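Local coordinates for protein putative sugar kinase PH1459 (Pyrococcus horikoshii, PDB 3EWM) that is a PfkB-family kinase that binds ATP and probably phosphorylates a sugar, possibly fructose, at residues A[9-13]-A[61-65]; A[32-38]-A[284-288]; A[49-53]-A[72-76]. Residues are numbered along the deposited sequence.

Interaction 1: residues A[9-13]-A[61-65]; sequences ELLID and FGEYL
Residues 9-13 run extended from a loop into the strand at 11-13, while 61-65 form an early part of helix 60-71, with Leu65 N donating to Phe61 O at 3.0 Å. The axes of strand 11-13 and helix 61-65 are nearly perpendicular, at 88°, and approach to 8.6 Å. In CA register Ile12 lies 7.0 Å from Phe61 and Leu11 7.3 Å from Leu65. No hydrogen bond joins the segments; the contact is apolar packing. Leu10 (t, p) and Ile12 (m, m) direct their CA-CB bonds toward the helix, Leu11 and Asp13 away. Ile12 fits among three helix residues: its CG1 is 3.6 Å from Phe61 CD2, and its CD1 lies 3.5 Å from Tyr64 CD2 and 3.9 Å from Leu65 CD2. Phe61 takes chi1 m and Tyr64 t. Leu65 (m, t) reaches across to residues 10 and 11, with CD1 3.9 Å from Leu10 CG and CD2 3.4 Å from the carbonyl Leu11 O. Beyond the contact, Phe61 makes an edge-to-face stack with Phe91 of the second subunit, which brings this helix to the dimer interface. The packing seats a helix of the large alpha/beta domain against the small four-stranded sheet, the beta lid characteristic of ribokinase-like PfkB sugar kinases.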
loop_
_atom_site.group_PDB
_atom_site.type_symbol
_atom_site.label_atom_id
_atom_site.label_comp_id
_atom_site.label_asym_id
_atom_site.label_seq_id
_atom_site.Cartn_x
_atom_site.Cartn_y
_atom_site.Cartn_z
ATOM N N GLU A 9 5.138 14.657 -1.455
ATOM C CA GLU A 9 4.987 13.228 -1.408
ATOM C C GLU A 9 6.245 12.505 -1.891
ATOM O O GLU A 9 6.843 12.867 -2.910
ATOM C CB GLU A 9 3.738 12.783 -2.192
ATOM C CG GLU A 9 3.789 12.959 -3.672
ATOM C CD GLU A 9 3.410 14.348 -4.155
ATOM O OE1 GLU A 9 3.422 15.310 -3.351
ATOM O OE2 GLU A 9 3.148 14.472 -5.376
ATOM N N LEU A 10 6.626 11.497 -1.121
ATOM C CA LEU A 10 7.691 10.579 -1.486
ATOM C C LEU A 10 7.131 9.225 -1.175
ATOM O O LEU A 10 6.697 8.948 -0.034
ATOM C CB LEU A 10 8.978 10.855 -0.692
ATOM C CG LEU A 10 10.107 9.811 -0.753
ATOM C CD1 LEU A 10 10.643 9.619 -2.170
ATOM C CD2 LEU A 10 11.247 10.159 0.232
ATOM N N LEU A 11 7.083 8.381 -2.201
ATOM C CA LEU A 11 6.338 7.132 -2.073
ATOM C C LEU A 11 6.901 6.032 -2.945
ATOM O O LEU A 11 7.720 6.291 -3.834
ATOM C CB LEU A 11 4.850 7.367 -2.425
ATOM C CG LEU A 11 4.519 8.136 -3.721
ATOM C CD1 LEU A 11 4.745 7.278 -4.937
ATOM C CD2 LEU A 11 3.078 8.645 -3.688
ATOM N N ILE A 12 6.430 4.807 -2.695
ATOM C CA ILE A 12 6.661 3.668 -3.577
ATOM C C ILE A 12 5.621 3.664 -4.697
ATOM O O ILE A 12 4.411 3.644 -4.453
ATOM C CB ILE A 12 6.576 2.293 -2.815
ATOM C CG1 ILE A 12 7.546 2.244 -1.627
ATOM C CG2 ILE A 12 6.782 1.133 -3.785
ATOM C CD1 ILE A 12 9.035 2.098 -2.042
ATOM N N ASP A 13 6.083 3.722 -5.934
ATOM C CA ASP A 13 5.201 3.428 -7.048
ATOM C C ASP A 13 5.277 1.939 -7.280
ATOM O O ASP A 13 6.355 1.382 -7.527
ATOM C CB ASP A 13 5.628 4.140 -8.336
ATOM C CG ASP A 13 5.199 5.591 -8.387
ATOM O OD1 ASP A 13 4.267 5.971 -7.668
ATOM O OD2 ASP A 13 5.779 6.347 -9.178
ATOM N N PHE A 61 10.529 0.211 3.006
ATOM C CA PHE A 61 10.188 1.019 1.841
ATOM C C PHE A 61 10.707 2.428 2.026
ATOM O O PHE A 61 11.187 3.045 1.084
ATOM C CB PHE A 61 8.678 0.981 1.567
ATOM C CG PHE A 61 8.212 -0.309 0.916
ATOM C CD1 PHE A 61 9.133 -1.325 0.582
ATOM C CD2 PHE A 61 6.871 -0.504 0.618
ATOM C CE1 PHE A 61 8.723 -2.498 -0.040
ATOM C CE2 PHE A 61 6.452 -1.677 -0.007
ATOM C CZ PHE A 61 7.377 -2.674 -0.335
ATOM N N GLY A 62 10.618 2.925 3.256
ATOM C CA GLY A 62 11.215 4.210 3.621
ATOM C C GLY A 62 12.712 4.194 3.412
ATOM O O GLY A 62 13.280 5.124 2.823
ATOM N N GLU A 63 13.365 3.138 3.895
ATOM C CA GLU A 63 14.811 2.989 3.675
ATOM C C GLU A 63 15.179 2.936 2.210
ATOM O O GLU A 63 16.120 3.576 1.801
ATOM C CB GLU A 63 15.321 1.726 4.359
ATOM C CG GLU A 63 15.324 1.858 5.862
ATOM C CD GLU A 63 15.246 0.519 6.559
ATOM O OE1 GLU A 63 15.705 -0.489 5.974
ATOM O OE2 GLU A 63 14.729 0.483 7.699
ATOM N N TYR A 64 14.416 2.171 1.426
ATOM C CA TYR A 64 14.618 2.104 -0.010
ATOM C C TYR A 64 14.578 3.467 -0.665
ATOM O O TYR A 64 15.472 3.822 -1.433
ATOM C CB TYR A 64 13.572 1.196 -0.643
ATOM C CG TYR A 64 13.480 1.246 -2.136
ATOM C CD1 TYR A 64 14.408 0.577 -2.938
ATOM C CD2 TYR A 64 12.435 1.929 -2.763
ATOM C CE1 TYR A 64 14.303 0.598 -4.310
ATOM C CE2 TYR A 64 12.323 1.948 -4.133
ATOM C CZ TYR A 64 13.272 1.284 -4.897
ATOM O OH TYR A 64 13.164 1.290 -6.268
ATOM N N LEU A 65 13.525 4.226 -0.385
ATOM C CA LEU A 65 13.383 5.541 -1.007
ATOM C C LEU A 65 14.541 6.461 -0.678
ATOM O O LEU A 65 15.069 7.135 -1.554
ATOM C CB LEU A 65 12.052 6.196 -0.607
ATOM C CG LEU A 65 10.849 5.439 -1.167
ATOM C CD1 LEU A 65 9.554 5.993 -0.551
ATOM C CD2 LEU A 65 10.798 5.498 -2.678
#

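Interaction 2: residues A[32-38]-A[284-288]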
loop_
_atom_site.group_PDB
_atom_site.type_symbol
_atom_site.label_atom_id
_atom_site.label_comp_id
_atom_site.label_asym_id
_atom_site.label_seq_id
_atom_site.Cartn_x
_atom_site.Cartn_y
_atom_site.Cartn_z
ATOM N N PRO A 32 10.874 4.161 -6.895
ATOM C CA PRO A 32 10.641 5.384 -6.135
ATOM C C PRO A 32 9.778 6.346 -6.922
ATOM O O PRO A 32 9.929 6.464 -8.125
ATOM C CB PRO A 32 12.038 5.979 -5.956
ATOM C CG PRO A 32 12.997 4.996 -6.530
ATOM C CD PRO A 32 12.238 4.109 -7.451
ATOM N N GLY A 33 8.855 7.006 -6.237
ATOM C CA GLY A 33 7.969 7.930 -6.897
ATOM C C GLY A 33 7.582 9.104 -6.036
ATOM O O GLY A 33 8.068 9.270 -4.889
ATOM N N GLY A 34 6.681 9.898 -6.607
ATOM C CA GLY A 34 6.179 11.112 -5.997
ATOM C C GLY A 34 6.786 12.226 -6.806
ATOM O O GLY A 34 8.008 12.318 -6.909
ATOM N N ALA A 35 5.942 13.059 -7.404
ATOM C CA ALA A 35 6.401 14.150 -8.251
ATOM C C ALA A 35 7.564 14.991 -7.664
ATOM O O ALA A 35 8.576 15.163 -8.323
ATOM C CB ALA A 35 5.192 15.048 -8.711
ATOM N N PRO A 36 7.454 15.453 -6.394
ATOM C CA PRO A 36 8.536 16.305 -5.878
ATOM C C PRO A 36 9.854 15.542 -5.751
ATOM O O PRO A 36 10.909 16.117 -5.966
ATOM C CB PRO A 36 8.026 16.742 -4.499
ATOM C CG PRO A 36 6.533 16.410 -4.517
ATOM C CD PRO A 36 6.422 15.211 -5.370
ATOM N N ALA A 37 9.780 14.250 -5.429
ATOM C CA ALA A 37 10.970 13.402 -5.416
ATOM C C ALA A 37 11.527 13.298 -6.830
ATOM O O ALA A 37 12.739 13.363 -7.031
ATOM C CB ALA A 37 10.633 12.045 -4.894
ATOM N N ASN A 38 10.639 13.115 -7.807
ATOM C CA ASN A 38 11.094 12.953 -9.183
ATOM C C ASN A 38 11.756 14.222 -9.674
ATOM O O ASN A 38 12.752 14.172 -10.383
ATOM C CB ASN A 38 9.945 12.575 -10.127
ATOM C CG ASN A 38 9.144 11.367 -9.646
ATOM O OD1 ASN A 38 9.619 10.555 -8.863
ATOM N ND2 ASN A 38 7.897 11.265 -10.114
ATOM N N GLY A 284 10.790 5.157 -16.799
ATOM C CA GLY A 284 10.362 5.368 -15.417
ATOM C C GLY A 284 10.168 6.810 -14.985
ATOM O O GLY A 284 10.337 7.759 -15.779
ATOM N N ALA A 285 9.812 6.961 -13.717
ATOM C CA ALA A 285 9.490 8.267 -13.138
ATOM C C ALA A 285 10.686 9.215 -13.004
ATOM O O ALA A 285 10.499 10.434 -12.895
ATOM C CB ALA A 285 8.789 8.091 -11.786
ATOM N N TRP A 286 11.908 8.668 -13.006
ATOM C CA TRP A 286 13.123 9.490 -12.948
ATOM C C TRP A 286 13.844 9.406 -14.274
ATOM O O TRP A 286 14.821 8.658 -14.431
ATOM C CB TRP A 286 14.085 9.030 -11.845
ATOM C CG TRP A 286 13.538 9.144 -10.471
ATOM C CD1 TRP A 286 12.353 9.715 -10.098
ATOM C CD2 TRP A 286 14.171 8.711 -9.269
ATOM N NE1 TRP A 286 12.196 9.643 -8.745
ATOM C CE2 TRP A 286 13.299 9.037 -8.202
ATOM C CE3 TRP A 286 15.383 8.065 -8.985
ATOM C CZ2 TRP A 286 13.609 8.764 -6.872
ATOM C CZ3 TRP A 286 15.685 7.783 -7.646
ATOM C CH2 TRP A 286 14.802 8.131 -6.615
ATOM N N SER A 287 13.351 10.173 -15.230
ATOM C CA SER A 287 13.817 10.047 -16.591
ATOM C C SER A 287 14.664 11.249 -17.037
ATOM O O SER A 287 15.144 11.271 -18.167
ATOM C CB SER A 287 12.620 9.836 -17.519
ATOM O OG SER A 287 11.894 11.030 -17.624
ATOM N N THR A 288 14.879 12.218 -16.150
ATOM C CA THR A 288 15.652 13.413 -16.502
ATOM C C THR A 288 17.045 12.974 -16.961
ATOM O O THR A 288 17.696 12.216 -16.263
ATOM C CB THR A 288 15.830 14.358 -15.304
ATOM O OG1 THR A 288 14.548 14.727 -14.795
ATOM C CG2 THR A 288 16.632 15.619 -15.700
HETATM O O HOH W 1 13.522 12.947 -12.979
#
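In this PfkB kinase the contact joins the glycine-rich turn 33-38, consistent with the N-terminal PfkB signature and leading from lid strand 27-33 into helix 35-45, to the loop between helices 265-279 and 291-294, and Trp286, Asn38 and Pro32 account for most of it. Trp286, with 97 Å² buried here, is the centrepiece. Its chi1 of m lays the indole between the strand end and the helix start, so that two different groups meet it. Over one face sits Pro32: its CG is 4.0 Å from the centroid of the six-membered ring and 26° off the normal, a CH-pi contact, while Pro32 CB comes within 3.3 Å of Trp286 CZ2. At the indole edge, near the ring plane, Trp286 NE1 donates a 2.7 Å hydrogen bond to Asn38 OD1. The amide's other end is also used, since Asn38 ND2 bonds to Asp247 of helix 245-259; the same side chain thus links helix 35-45 to two other parts of the fold. Ala285 packs beside Asn38, its CB 3.7 Å from Asn38 ND2 and its O 3.5 Å from Asn38 CB. Gly34 is the N-cap of the helix, with Asn38 N bonded to Gly34 O at 2.9 Å; at phi 109° a CB would be jammed against the carbonyl O of Gly33. The Asn38 side chain is about 10 Å from that of Lys190, which binds ATP. One water bridges the Asn38 carbonyl and the Thr288 side chain, donating to Asn38 O at 3.0 Å and lying 2.7 Å from Thr288 OG1.

Interaction 3: residues A[49-53]-A[72-76]; sequences KSSLI and ENVDT
Val74, with chi1 t, lays its CG1 against Leu52, 4.1 Å from Leu52 CB and 4.0 Å from Leu52 N. Residues 49-53 form an extended strand, and 72-76 pass alongside it after helix 60-71, which ends in a Schellman motif: Asn73 is the C-prime residue with phi 67°, and Val74 N bonds to Leu69 O. Nearest CA pairs are Ser50-Val74 at 5.2 Å, Ser51-Asp75 at 4.5 Å and Leu52-Thr76 at 6.0 Å, a parallel register. Asp75 straddles Ser51 in a single bridge, with Asp75 N donating to Ser50 O at 2.8 Å and Leu52 N to Asp75 O at 3.2 Å. Here strand 49-57, helix 60-71 and the approach to edge strand 79-82 make a beta-alpha-beta crossover at the border of the nine-stranded sheet of the Rossmann-like domain. Ser51 (chi1 m) adds a side-chain bond, OG donating to Asp75 OD2 at 2.7 Å; Asp75 (chi1 t) also forms a salt bridge with Arg77. Ser50 OG turns instead to Ala40 O of helix 35-45. One water accepts from Ser50 N at 2.8 Å and lies 2.7 Å from Asn73 O; another donates to Leu52 O and Asp75 O, both at 2.8 Å.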
loop_
_atom_site.group_PDB
_atom_site.type_symbol
_atom_site.label_atom_id
_atom_site.label_comp_id
_atom_site.label_asym_id
_atom_site.label_seq_id
_atom_site.Cartn_x
_atom_site.Cartn_y
_atom_site.Cartn_z
ATOM N N LYS A 49 22.338 21.320 -6.630
ATOM C CA LYS A 49 22.040 20.838 -5.267
ATOM C C LYS A 49 20.532 20.737 -5.059
ATOM O O LYS A 49 19.794 21.705 -5.255
ATOM C CB LYS A 49 22.625 21.763 -4.193
ATOM C CG LYS A 49 24.096 21.564 -3.894
ATOM C CD LYS A 49 24.578 22.606 -2.846
ATOM C CE LYS A 49 24.929 23.952 -3.481
ATOM N NZ LYS A 49 25.696 24.843 -2.535
ATOM N N SER A 50 20.089 19.544 -4.683
ATOM C CA SER A 50 18.671 19.235 -4.581
ATOM C C SER A 50 18.386 18.583 -3.250
ATOM O O SER A 50 19.076 17.655 -2.852
ATOM C CB SER A 50 18.282 18.287 -5.711
ATOM O OG SER A 50 16.907 18.021 -5.688
ATOM N N SER A 51 17.356 19.072 -2.568
ATOM C CA SER A 51 16.959 18.539 -1.273
ATOM C C SER A 51 15.486 18.222 -1.317
ATOM O O SER A 51 14.697 18.956 -1.912
ATOM C CB SER A 51 17.173 19.571 -0.161
ATOM O OG SER A 51 18.536 19.798 0.083
ATOM N N LEU A 52 15.110 17.126 -0.679
ATOM C CA LEU A 52 13.722 16.755 -0.606
ATOM C C LEU A 52 13.273 16.713 0.838
ATOM O O LEU A 52 13.900 16.086 1.690
ATOM C CB LEU A 52 13.484 15.405 -1.293
ATOM C CG LEU A 52 12.055 14.850 -1.208
ATOM C CD1 LEU A 52 11.062 15.727 -1.993
ATOM C CD2 LEU A 52 12.059 13.419 -1.723
ATOM N N ILE A 53 12.189 17.415 1.104
ATOM C CA ILE A 53 11.556 17.374 2.401
ATOM C C ILE A 53 10.316 16.531 2.258
ATOM O O ILE A 53 9.412 16.840 1.477
ATOM C CB ILE A 53 11.209 18.784 2.902
ATOM C CG1 ILE A 53 12.503 19.535 3.244
ATOM C CG2 ILE A 53 10.217 18.716 4.122
ATOM C CD1 ILE A 53 12.383 21.020 3.041
ATOM N N GLU A 72 21.089 9.196 -6.142
ATOM C CA GLU A 72 20.928 10.291 -7.097
ATOM C C GLU A 72 21.466 11.618 -6.575
ATOM O O GLU A 72 21.290 12.650 -7.217
ATOM C CB GLU A 72 19.450 10.437 -7.487
ATOM C CG GLU A 72 18.918 9.295 -8.341
ATOM C CD GLU A 72 19.481 9.259 -9.761
ATOM O OE1 GLU A 72 20.022 10.268 -10.270
ATOM O OE2 GLU A 72 19.362 8.199 -10.388
ATOM N N ASN A 73 22.106 11.584 -5.403
ATOM C CA ASN A 73 22.727 12.758 -4.771
ATOM C C ASN A 73 21.732 13.795 -4.316
ATOM O O ASN A 73 22.055 14.977 -4.165
ATOM C CB ASN A 73 23.810 13.386 -5.656
ATOM C CG ASN A 73 24.910 12.405 -5.959
ATOM O OD1 ASN A 73 25.340 11.662 -5.076
ATOM N ND2 ASN A 73 25.342 12.357 -7.221
ATOM N N VAL A 74 20.525 13.332 -4.054
ATOM C CA VAL A 74 19.499 14.188 -3.505
ATOM C C VAL A 74 19.695 14.138 -1.999
ATOM O O VAL A 74 19.750 13.057 -1.408
ATOM C CB VAL A 74 18.115 13.711 -3.883
ATOM C CG1 VAL A 74 17.011 14.574 -3.146
ATOM C CG2 VAL A 74 17.965 13.797 -5.397
ATOM N N ASP A 75 19.821 15.319 -1.410
ATOM C CA ASP A 75 19.934 15.470 0.029
ATOM C C ASP A 75 18.686 14.880 0.668
ATOM O O ASP A 75 17.564 15.262 0.316
ATOM C CB ASP A 75 20.094 16.951 0.361
ATOM C CG ASP A 75 20.024 17.246 1.853
ATOM O OD1 ASP A 75 20.393 16.380 2.687
ATOM O OD2 ASP A 75 19.604 18.379 2.175
ATOM N N THR A 76 18.881 13.927 1.580
ATOM C CA THR A 76 17.740 13.221 2.190
ATOM C C THR A 76 17.584 13.544 3.676
ATOM O O THR A 76 16.722 12.967 4.356
ATOM C CB THR A 76 17.849 11.701 2.012
ATOM O OG1 THR A 76 19.107 11.267 2.520
ATOM C CG2 THR A 76 17.727 11.308 0.526
HETATM O O HOH W 2 21.909 17.499 -5.174
HETATM O O HOH W 3 22.307 18.107 -2.858
HETATM O O HOH W 4 16.495 16.693 2.430
#

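In the fold
From the N terminus the chain enters residues 9-13, passes through 32-38 and 49-53, and reaches 61-65, where interaction 1 closes its loop. At 72-76 interaction 3 closes the shorter loop begun at 49-53, so interactions 1 and 3 cross. Interaction 2, opened at 32-38, closes only at 284-288; it crosses interaction 1 and encloses interaction 3. The three are in contact: Leu11 O is 2.8 Å from Gly33 N, a probable hydrogen bond between neighbouring lid strands; Leu10 CD2 lies 3.9 Å from Leu52 CD2; Trp286 CZ3 lies 3.6 Å from Glu72 CG. Together they tie lid, large-sheet border and the loop between helices 265-279 and 291-294 around helices 35-45 and 60-71.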